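Local coordinates for protein polyketide synthase/nonribosomal peptide synthetase hybrid RzxB (Pseudomonas fluorescens, PDB 5IL6) that probably dehydrates beta-hydroxyacyl intermediates, as the dehydratase domain of a trans-AT polyketide synthase assembly line that makes rhizoxin, at residues Leu27-Phe33 and Gly97-Leu103; Trp141-Ser145 and Arg180-Leu186; Ala170-Leu176 and Ala187-Gln192. All coordinates share one frame. Numbering follows the deposited sequence.

Interaction 1 (Leu27-Phe33 and Gly97-Leu103); sequences LRYLSRF and GELFLEL
Two neighbouring antiparallel strands of a hot-dog fold sheet, 27-32 and 98-103, run 4.7 Å apart at closest approach with 162° between their directions. In register, Tyr29 faces Leu101 and Ser31 faces Leu99 as hydrogen-bonded pairs; Arg28-Glu102, Leu30-Phe100 and Arg32-Glu98 are non-hydrogen-bonded. Tyr29 N to Leu101 O is 2.8 Å and Leu101 N to Tyr29 O 2.9 Å. Tyr29 (chi1 m) turns its ring edge to Leu103, CE1 4.2 Å from Leu103 CB, with CD1 3.8 Å from Leu101 CD2; helix 53-67 packs on this face at Tyr29 and Leu101, in the hot-dog manner. The opposite face, partly exposed, mixes charged Arg28, Arg32, Glu98 and Glu102 with apolar Leu30 and Phe100. Arg28, extended through chi1 and chi2 (t, t), places CD 3.9 Å from Glu102 CG and NH1 3.7 Å from Phe100 CE2, while its NH2 pairs with Asp23. Leu30 CD1 sits over the Phe100 ring, 3.9 Å from its centroid, and Arg32 NH2 makes a very short 2.4 Å salt bridge to Glu98 OE2. Gly97 has positive phi, and a CB there would strike Phe33 O. Leu103 N donates to Leu27 O (3.1 Å), and a water bridges Leu27 N (2.8 Å) and Leu103 O (2.6 Å).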
loop_
_atom_site.group_PDB
_atom_site.type_symbol
_atom_site.label_atom_id
_atom_site.label_comp_id
_atom_site.label_asym_id
_atom_site.label_seq_id
_atom_site.Cartn_x
_atom_site.Cartn_y
_atom_site.Cartn_z
ATOM N N LEU A 27 -12.931 18.054 7.987
ATOM C CA LEU A 27 -13.308 16.894 7.191
ATOM C C LEU A 27 -12.818 15.616 7.858
ATOM O O LEU A 27 -11.693 15.548 8.363
ATOM C CB LEU A 27 -12.735 17.010 5.780
ATOM C CG LEU A 27 -13.260 18.191 4.960
ATOM C CD1 LEU A 27 -12.594 18.227 3.597
ATOM C CD2 LEU A 27 -14.781 18.150 4.817
ATOM N N ARG A 28 -13.682 14.604 7.880
ATOM C CA ARG A 28 -13.375 13.367 8.579
ATOM C C ARG A 28 -14.209 12.240 7.991
ATOM O O ARG A 28 -15.345 12.452 7.557
ATOM C CB ARG A 28 -13.638 13.513 10.078
ATOM C CG ARG A 28 -13.198 12.333 10.924
ATOM C CD ARG A 28 -13.320 12.670 12.397
ATOM N NE ARG A 28 -14.625 13.269 12.678
ATOM C CZ ARG A 28 -15.556 12.763 13.482
ATOM N NH1 ARG A 28 -15.356 11.628 14.141
ATOM N NH2 ARG A 28 -16.700 13.412 13.636
ATOM N N TYR A 29 -13.641 11.037 8.014
ATOM C CA TYR A 29 -14.258 9.866 7.410
ATOM C C TYR A 29 -14.118 8.683 8.357
ATOM O O TYR A 29 -13.216 8.643 9.198
ATOM C CB TYR A 29 -13.620 9.551 6.050
ATOM C CG TYR A 29 -13.547 10.758 5.145
ATOM C CD1 TYR A 29 -12.485 11.650 5.231
ATOM C CD2 TYR A 29 -14.547 11.019 4.222
ATOM C CE1 TYR A 29 -12.416 12.761 4.417
ATOM C CE2 TYR A 29 -14.489 12.131 3.401
ATOM C CZ TYR A 29 -13.420 12.998 3.505
ATOM O OH TYR A 29 -13.349 14.108 2.694
ATOM N N LEU A 30 -15.030 7.725 8.218
ATOM C CA LEU A 30 -15.096 6.589 9.124
ATOM C C LEU A 30 -15.394 5.326 8.332
ATOM O O LEU A 30 -16.329 5.301 7.526
ATOM C CB LEU A 30 -16.169 6.813 10.198
ATOM C CG LEU A 30 -16.592 5.615 11.054
ATOM C CD1 LEU A 30 -15.393 4.958 11.724
ATOM C CD2 LEU A 30 -17.607 6.062 12.096
ATOM N N SER A 31 -14.584 4.294 8.550
ATOM C CA SER A 31 -14.860 2.951 8.063
ATOM C C SER A 31 -14.893 1.997 9.248
ATOM O O SER A 31 -14.058 2.089 10.153
ATOM C CB SER A 31 -13.808 2.496 7.048
ATOM O OG SER A 31 -13.625 3.470 6.037
ATOM N N ARG A 32 -15.870 1.094 9.248
ATOM C CA ARG A 32 -15.997 0.079 10.286
ATOM C C ARG A 32 -15.807 -1.287 9.647
ATOM O O ARG A 32 -16.572 -1.670 8.754
ATOM C CB ARG A 32 -17.353 0.161 10.989
ATOM C CG ARG A 32 -17.484 -0.821 12.151
ATOM C CD ARG A 32 -18.742 -0.593 12.976
ATOM N NE ARG A 32 -18.836 0.779 13.475
ATOM C CZ ARG A 32 -19.561 1.746 12.917
ATOM N NH1 ARG A 32 -20.277 1.515 11.825
ATOM N NH2 ARG A 32 -19.572 2.958 13.457
ATOM N N PHE A 33 -14.792 -2.012 10.098
ATOM C CA PHE A 33 -14.463 -3.323 9.564
ATOM C C PHE A 33 -14.888 -4.410 10.543
ATOM O O PHE A 33 -14.842 -4.225 11.761
ATOM C CB PHE A 33 -12.961 -3.439 9.288
ATOM C CG PHE A 33 -12.436 -2.388 8.351
ATOM C CD1 PHE A 33 -12.585 -2.525 6.983
ATOM C CD2 PHE A 33 -11.794 -1.263 8.841
ATOM C CE1 PHE A 33 -12.103 -1.559 6.117
ATOM C CE2 PHE A 33 -11.311 -0.293 7.982
ATOM C CZ PHE A 33 -11.464 -0.443 6.619
ATOM N N GLY A 97 -13.891 -2.060 15.374
ATOM C CA GLY A 97 -13.540 -2.068 13.970
ATOM C C GLY A 97 -13.508 -0.707 13.318
ATOM O O GLY A 97 -13.399 -0.630 12.091
ATOM N N GLU A 98 -13.580 0.370 14.096
ATOM C CA GLU A 98 -13.745 1.713 13.551
ATOM C C GLU A 98 -12.383 2.355 13.323
ATOM O O GLU A 98 -11.571 2.456 14.250
ATOM C CB GLU A 98 -14.590 2.569 14.495
ATOM C CG GLU A 98 -16.027 2.093 14.631
ATOM C CD GLU A 98 -16.846 2.958 15.574
ATOM O OE1 GLU A 98 -16.263 3.546 16.508
ATOM O OE2 GLU A 98 -18.076 3.045 15.385
ATOM N N LEU A 99 -12.146 2.797 12.090
ATOM C CA LEU A 99 -10.917 3.475 11.701
ATOM C C LEU A 99 -11.284 4.831 11.113
ATOM O O LEU A 99 -12.020 4.902 10.123
ATOM C CB LEU A 99 -10.130 2.635 10.691
ATOM C CG LEU A 99 -8.658 2.975 10.449
ATOM C CD1 LEU A 99 -7.857 2.941 11.737
ATOM C CD2 LEU A 99 -8.073 1.993 9.457
ATOM N N PHE A 100 -10.768 5.895 11.717
ATOM C CA PHE A 100 -11.070 7.260 11.315
ATOM C C PHE A 100 -9.949 7.830 10.456
ATOM O O PHE A 100 -8.778 7.497 10.635
ATOM C CB PHE A 100 -11.267 8.147 12.543
ATOM C CG PHE A 100 -12.438 7.753 13.392
ATOM C CD1 PHE A 100 -12.312 6.764 14.352
ATOM C CD2 PHE A 100 -13.664 8.374 13.235
ATOM C CE1 PHE A 100 -13.386 6.397 15.136
ATOM C CE2 PHE A 100 -14.742 8.013 14.018
ATOM C CZ PHE A 100 -14.603 7.023 14.969
ATOM N N LEU A 101 -10.323 8.698 9.517
ATOM C CA LEU A 101 -9.365 9.442 8.704
ATOM C C LEU A 101 -9.719 10.918 8.780
ATOM O O LEU A 101 -10.838 11.308 8.430
ATOM C CB LEU A 101 -9.371 8.968 7.248
ATOM C CG LEU A 101 -8.311 9.587 6.321
ATOM C CD1 LEU A 101 -7.968 8.615 5.203
ATOM C CD2 LEU A 101 -8.760 10.919 5.722
ATOM N N GLU A 102 -8.772 11.732 9.240
ATOM C CA GLU A 102 -8.948 13.176 9.327
ATOM C C GLU A 102 -8.169 13.853 8.210
ATOM O O GLU A 102 -7.000 13.530 7.979
ATOM C CB GLU A 102 -8.487 13.708 10.684
ATOM C CG GLU A 102 -9.548 13.636 11.764
ATOM C CD GLU A 102 -9.036 14.094 13.121
ATOM O OE1 GLU A 102 -7.960 14.724 13.175
ATOM O OE2 GLU A 102 -9.714 13.825 14.133
ATOM N N LEU A 103 -8.823 14.789 7.525
ATOM C CA LEU A 103 -8.242 15.494 6.389
ATOM C C LEU A 103 -8.340 16.990 6.641
ATOM O O LEU A 103 -9.436 17.514 6.860
ATOM C CB LEU A 103 -8.964 15.117 5.093
ATOM C CG LEU A 103 -8.245 15.346 3.761
ATOM C CD1 LEU A 103 -9.036 14.672 2.653
ATOM C CD2 LEU A 103 -8.058 16.823 3.452
HETATM O O HOH W 1 -10.790 19.739 7.199
#

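Interaction 2 (Trp141-Ser145 and Arg180-Leu186); sequences WLDFS and RQGDQAL
Segment 141-145 is an irregular coil, extended except at Asp143 (psi 13°), whereas 180-186 is the tip of a beta hairpin in the second hot-dog unit: a type II' turn from Gln181 to Gln184, closed by Gln181 N to Gln184 O (2.8 Å) and Gln184 N to Gln181 O (3.1 Å). Gly182, at phi/psi 65/-127, fits the first corner of that turn, where positive phi favours glycine. The coil passes over the hairpin without strand pairing; CA atoms come no nearer than 7.1 Å, between Phe144 and Leu186. Phe144 (chi1 t) does most of the packing, its apolar ring pointing edge first at the backbone of Arg180 and Gln184. Leu186 CB lies over one face, 3.7 Å from the centroid, as a CH-pi contact, and Phe144 CZ is 3.6 Å from Gln181 CB. Leu142 CD1 touches Leu186 CD1 at 3.7 Å. Gln250 of strand 246-254 bonds to both segments, OE1 accepting from Asp143 N and NE2 donating to Gln184 OE1. Gln181 NE2, bonded chiefly to Leu147 O, gives a weak 3.4 Å hydrogen bond to Ser145 O.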
loop_
_atom_site.group_PDB
_atom_site.type_symbol
_atom_site.label_atom_id
_atom_site.label_comp_id
_atom_site.label_asym_id
_atom_site.label_seq_id
_atom_site.Cartn_x
_atom_site.Cartn_y
_atom_site.Cartn_z
ATOM N N TRP A 141 9.620 4.923 -16.577
ATOM C CA TRP A 141 9.729 4.136 -17.797
ATOM C C TRP A 141 10.110 2.718 -17.434
ATOM O O TRP A 141 11.020 2.502 -16.625
ATOM C CB TRP A 141 10.750 4.735 -18.759
ATOM C CG TRP A 141 10.420 6.129 -19.104
ATOM C CD1 TRP A 141 9.288 6.571 -19.720
ATOM C CD2 TRP A 141 11.220 7.284 -18.848
ATOM N NE1 TRP A 141 9.332 7.935 -19.866
ATOM C CE2 TRP A 141 10.510 8.397 -19.339
ATOM C CE3 TRP A 141 12.468 7.486 -18.254
ATOM C CZ2 TRP A 141 11.009 9.694 -19.254
ATOM C CZ3 TRP A 141 12.962 8.772 -18.170
ATOM C CH2 TRP A 141 12.233 9.861 -18.668
ATOM N N LEU A 142 9.391 1.756 -17.997
ATOM C CA LEU A 142 9.754 0.374 -17.756
ATOM C C LEU A 142 11.141 0.205 -18.357
ATOM O O LEU A 142 11.312 0.269 -19.579
ATOM C CB LEU A 142 8.711 -0.559 -18.368
ATOM C CG LEU A 142 8.804 -2.060 -18.098
ATOM C CD1 LEU A 142 8.991 -2.328 -16.612
ATOM C CD2 LEU A 142 7.529 -2.738 -18.586
ATOM N N ASP A 143 12.127 -0.047 -17.501
ATOM C CA ASP A 143 13.536 -0.039 -17.873
ATOM C C ASP A 143 14.159 -1.416 -17.789
ATOM O O ASP A 143 15.386 -1.535 -17.903
ATOM C CB ASP A 143 14.321 0.878 -16.931
ATOM C CG ASP A 143 14.533 2.272 -17.482
ATOM O OD1 ASP A 143 13.609 2.817 -18.119
ATOM O OD2 ASP A 143 15.633 2.826 -17.257
ATOM N N PHE A 144 13.355 -2.467 -17.662
ATOM C CA PHE A 144 13.883 -3.750 -17.227
ATOM C C PHE A 144 14.289 -4.596 -18.433
ATOM O O PHE A 144 13.488 -4.835 -19.345
ATOM C CB PHE A 144 12.844 -4.471 -16.374
ATOM C CG PHE A 144 13.409 -5.632 -15.628
ATOM C CD1 PHE A 144 14.157 -5.406 -14.494
ATOM C CD2 PHE A 144 13.237 -6.922 -16.071
ATOM C CE1 PHE A 144 14.704 -6.449 -13.797
ATOM C CE2 PHE A 144 13.780 -7.980 -15.381
ATOM C CZ PHE A 144 14.519 -7.745 -14.240
ATOM N N SER A 145 15.562 -4.933 -18.502
ATOM C CA SER A 145 16.078 -5.876 -19.476
ATOM C C SER A 145 16.296 -7.185 -18.729
ATOM O O SER A 145 17.005 -7.209 -17.716
ATOM C CB SER A 145 17.391 -5.381 -20.103
ATOM O OG SER A 145 17.765 -6.228 -21.173
ATOM N N ARG A 180 14.816 -11.328 -11.333
ATOM C CA ARG A 180 15.772 -10.425 -10.711
ATOM C C ARG A 180 16.943 -10.180 -11.651
ATOM O O ARG A 180 17.467 -11.115 -12.264
ATOM C CB ARG A 180 16.288 -10.989 -9.384
ATOM C CG ARG A 180 17.323 -10.102 -8.717
ATOM C CD ARG A 180 17.748 -10.634 -7.365
ATOM N NE ARG A 180 18.779 -9.791 -6.770
ATOM C CZ ARG A 180 19.396 -10.051 -5.622
ATOM N NH1 ARG A 180 19.089 -11.139 -4.927
ATOM N NH2 ARG A 180 20.321 -9.218 -5.167
ATOM N N GLN A 181 17.344 -8.915 -11.761
ATOM C CA GLN A 181 18.518 -8.516 -12.535
ATOM C C GLN A 181 19.336 -7.577 -11.653
ATOM O O GLN A 181 19.061 -6.375 -11.597
ATOM C CB GLN A 181 18.123 -7.846 -13.846
ATOM C CG GLN A 181 19.306 -7.457 -14.718
ATOM C CD GLN A 181 19.993 -8.664 -15.327
ATOM O OE1 GLN A 181 20.985 -9.163 -14.796
ATOM N NE2 GLN A 181 19.463 -9.142 -16.447
ATOM N N GLY A 182 20.333 -8.124 -10.965
ATOM C CA GLY A 182 21.120 -7.307 -10.055
ATOM C C GLY A 182 20.261 -6.804 -8.910
ATOM O O GLY A 182 19.585 -7.579 -8.222
ATOM N N ASP A 183 20.282 -5.489 -8.696
ATOM C CA ASP A 183 19.491 -4.861 -7.647
ATOM C C ASP A 183 18.106 -4.436 -8.128
ATOM O O ASP A 183 17.462 -3.605 -7.477
ATOM C CB ASP A 183 20.240 -3.655 -7.072
ATOM C CG ASP A 183 20.624 -2.643 -8.134
ATOM O OD1 ASP A 183 20.133 -2.761 -9.276
ATOM O OD2 ASP A 183 21.413 -1.725 -7.825
ATOM N N GLN A 184 17.638 -4.985 -9.246
ATOM C CA GLN A 184 16.315 -4.695 -9.777
ATOM C C GLN A 184 15.530 -5.988 -9.943
ATOM O O GLN A 184 16.106 -7.063 -10.137
ATOM C CB GLN A 184 16.385 -3.979 -11.133
ATOM C CG GLN A 184 16.910 -2.564 -11.070
ATOM C CD GLN A 184 16.645 -1.787 -12.344
ATOM O OE1 GLN A 184 15.655 -2.026 -13.036
ATOM N NE2 GLN A 184 17.528 -0.845 -12.661
ATOM N N ALA A 185 14.207 -5.874 -9.868
ATOM C CA ALA A 185 13.328 -7.014 -10.065
ATOM C C ALA A 185 12.088 -6.560 -10.819
ATOM O O ALA A 185 11.690 -5.393 -10.749
ATOM C CB ALA A 185 12.926 -7.661 -8.734
ATOM N N LEU A 186 11.482 -7.497 -11.541
ATOM C CA LEU A 186 10.257 -7.242 -12.284
ATOM C C LEU A 186 9.235 -8.299 -11.898
ATOM O O LEU A 186 9.505 -9.498 -12.012
ATOM C CB LEU A 186 10.506 -7.269 -13.796
ATOM C CG LEU A 186 9.309 -6.884 -14.672
ATOM C CD1 LEU A 186 8.965 -5.410 -14.485
ATOM C CD2 LEU A 186 9.579 -7.199 -16.136
#

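Interaction 3 (Ala170-Leu176 and Ala187-Gln192); sequences AGHRRLL and ARIALQ
Residues 170-176 begin as a short 3-10 turn and lead into the weakly bonded start of strand 175-181, which pairs in an antiparallel hairpin with the later part of strand 184-190. Ala170, small enough to pack closely, puts CB 3.5 Å from Gln192 NE2, while its O accepts Arg174 NE at 3.0 Å. Gly171 O is bridged by a water (2.9 Å) that accepts from Gln192 N (3.1 Å). Arg174 then folds back (chi1 m, chi2 m, chi3 p): NH1 donates to Ala190 O at 2.8 Å and Gln192 CA lies over a guanidinium face, so one charged group links Ala170 O of the turn to the strand's end and packs on Gln192 just beyond. Its own O takes a CA-H contact from Ile189 CA (3.3 Å). Leu175 CD2 touches Ile189 CG2 at 3.8 Å, and Leu176 N donates to Arg188 O (2.9 Å) while Leu176 CD1 meets Ala190 CB (3.8 Å). Helix 204-212 packs against Arg174, Leu175 and Ile189, as helix on sheet in a hot-dog unit, and strand 246-254 flanks strand 184-190 opposite strand 175-181.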
loop_
_atom_site.group_PDB
_atom_site.type_symbol
_atom_site.label_atom_id
_atom_site.label_comp_id
_atom_site.label_asym_id
_atom_site.label_seq_id
_atom_site.Cartn_x
_atom_site.Cartn_y
_atom_site.Cartn_z
ATOM N N ALA A 170 -5.365 -16.315 -0.234
ATOM C CA ALA A 170 -5.256 -16.355 -1.689
ATOM C C ALA A 170 -5.461 -14.975 -2.300
ATOM O O ALA A 170 -4.770 -14.604 -3.255
ATOM C CB ALA A 170 -6.266 -17.346 -2.264
ATOM N N GLY A 171 -6.397 -14.195 -1.757
ATOM C CA GLY A 171 -6.678 -12.887 -2.323
ATOM C C GLY A 171 -5.528 -11.908 -2.219
ATOM O O GLY A 171 -5.517 -10.905 -2.945
ATOM N N HIS A 172 -4.563 -12.165 -1.333
ATOM C CA HIS A 172 -3.379 -11.320 -1.213
ATOM C C HIS A 172 -2.097 -12.062 -1.580
ATOM O O HIS A 172 -1.003 -11.533 -1.349
ATOM C CB HIS A 172 -3.279 -10.745 0.205
ATOM C CG HIS A 172 -4.147 -9.545 0.423
ATOM N ND1 HIS A 172 -3.632 -8.292 0.673
ATOM C CD2 HIS A 172 -5.494 -9.405 0.426
ATOM C CE1 HIS A 172 -4.624 -7.432 0.819
ATOM N NE2 HIS A 172 -5.765 -8.081 0.675
ATOM N N ARG A 173 -2.198 -13.268 -2.127
ATOM C CA ARG A 173 -1.041 -13.973 -2.685
ATOM C C ARG A 173 -1.001 -13.787 -4.198
ATOM O O ARG A 173 -1.119 -14.733 -4.974
ATOM C CB ARG A 173 -1.082 -15.451 -2.318
ATOM C CG ARG A 173 -0.746 -15.758 -0.877
ATOM C CD ARG A 173 -0.951 -17.233 -0.585
ATOM N NE ARG A 173 -0.039 -18.068 -1.365
ATOM C CZ ARG A 173 1.110 -18.572 -0.924
ATOM N NH1 ARG A 173 1.527 -18.342 0.315
ATOM N NH2 ARG A 173 1.849 -19.319 -1.735
ATOM N N ARG A 174 -0.822 -12.536 -4.611
ATOM C CA ARG A 174 -1.010 -12.145 -6.000
ATOM C C ARG A 174 0.297 -12.046 -6.774
ATOM O O ARG A 174 0.285 -11.607 -7.926
ATOM C CB ARG A 174 -1.757 -10.814 -6.063
ATOM C CG ARG A 174 -3.054 -10.807 -5.267
ATOM C CD ARG A 174 -4.160 -11.587 -5.939
ATOM N NE ARG A 174 -4.054 -13.037 -5.758
ATOM C CZ ARG A 174 -4.122 -13.937 -6.737
ATOM N NH1 ARG A 174 -4.296 -13.568 -8.004
ATOM N NH2 ARG A 174 -4.035 -15.229 -6.448
ATOM N N LEU A 175 1.422 -12.428 -6.173
ATOM C CA LEU A 175 2.675 -12.513 -6.916
ATOM C C LEU A 175 2.602 -13.707 -7.858
ATOM O O LEU A 175 2.557 -14.858 -7.412
ATOM C CB LEU A 175 3.859 -12.651 -5.962
ATOM C CG LEU A 175 4.387 -11.390 -5.271
ATOM C CD1 LEU A 175 5.594 -11.736 -4.413
ATOM C CD2 LEU A 175 4.740 -10.282 -6.261
ATOM N N LEU A 176 2.594 -13.439 -9.161
ATOM C CA LEU A 176 2.499 -14.488 -10.168
ATOM C C LEU A 176 3.857 -14.901 -10.717
ATOM O O LEU A 176 4.061 -16.079 -11.027
ATOM C CB LEU A 176 1.597 -14.028 -11.319
ATOM C CG LEU A 176 0.157 -13.683 -10.919
ATOM C CD1 LEU A 176 -0.641 -13.219 -12.127
ATOM C CD2 LEU A 176 -0.536 -14.862 -10.245
ATOM N N ALA A 187 8.069 -7.853 -11.443
ATOM C CA ALA A 187 7.031 -8.747 -10.959
ATOM C C ALA A 187 5.770 -8.591 -11.795
ATOM O O ALA A 187 5.461 -7.502 -12.287
ATOM C CB ALA A 187 6.709 -8.469 -9.486
ATOM N N ARG A 188 5.054 -9.698 -11.963
ATOM C CA ARG A 188 3.719 -9.695 -12.543
ATOM C C ARG A 188 2.718 -10.040 -11.453
ATOM O O ARG A 188 2.880 -11.041 -10.747
ATOM C CB ARG A 188 3.603 -10.687 -13.702
ATOM C CG ARG A 188 4.076 -10.139 -15.037
ATOM C CD ARG A 188 5.587 -10.157 -15.149
ATOM N NE ARG A 188 6.034 -9.888 -16.512
ATOM C CZ ARG A 188 7.273 -10.089 -16.949
ATOM N NH1 ARG A 188 8.203 -10.570 -16.132
ATOM N NH2 ARG A 188 7.584 -9.816 -18.208
ATOM N N ILE A 189 1.695 -9.202 -11.314
ATOM C CA ILE A 189 0.669 -9.364 -10.295
ATOM C C ILE A 189 -0.692 -9.188 -10.952
ATOM O O ILE A 189 -0.826 -8.494 -11.965
ATOM C CB ILE A 189 0.855 -8.362 -9.132
ATOM C CG1 ILE A 189 0.762 -6.920 -9.643
ATOM C CG2 ILE A 189 2.194 -8.598 -8.447
ATOM C CD1 ILE A 189 0.777 -5.867 -8.547
ATOM N N ALA A 190 -1.701 -9.840 -10.383
ATOM C CA ALA A 190 -3.060 -9.703 -10.884
ATOM C C ALA A 190 -4.026 -10.171 -9.807
ATOM O O ALA A 190 -3.713 -11.074 -9.028
ATOM C CB ALA A 190 -3.274 -10.498 -12.177
ATOM N N LEU A 191 -5.216 -9.573 -9.802
ATOM C CA LEU A 191 -6.247 -9.951 -8.846
ATOM C C LEU A 191 -6.725 -11.378 -9.087
ATOM O O LEU A 191 -6.751 -11.871 -10.219
ATOM C CB LEU A 191 -7.438 -8.995 -8.930
ATOM C CG LEU A 191 -7.212 -7.539 -8.529
ATOM C CD1 LEU A 191 -8.449 -6.712 -8.844
ATOM C CD2 LEU A 191 -6.871 -7.445 -7.050
ATOM N N GLN A 192 -7.093 -12.047 -7.991
ATOM C CA GLN A 192 -7.664 -13.385 -8.095
ATOM C C GLN A 192 -9.003 -13.349 -8.821
ATOM O O GLN A 192 -9.311 -14.244 -9.617
ATOM C CB GLN A 192 -7.825 -13.985 -6.698
ATOM C CG GLN A 192 -8.257 -15.439 -6.683
ATOM C CD GLN A 192 -8.535 -15.944 -5.282
ATOM O OE1 GLN A 192 -8.923 -15.179 -4.398
ATOM N NE2 GLN A 192 -8.331 -17.239 -5.068
HETATM O O HOH W 2 -6.998 -10.355 -5.397
#

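Interaction 1 comes first along the chain. It joins strands 27-32 and 98-105 across a 63-residue connection that contains helix 53-67 and strand 77-85, and closes before the others open. The chain then leaves strand 124-135 through the coil 141-145, where interaction 2 opens. Before it closes at 180-186, interaction 3 has opened at 170-176, closing at 187-192, so the two cross. They share the hairpin of strands 175-181 and 184-190, holding its tip and its base respectively, with centres about 19 Å apart. Interaction 1 lies on the other side of the chain's centre from interaction 2, centres about 38 Å apart, yet all reach one continuous sheet spanning both hot-dog units.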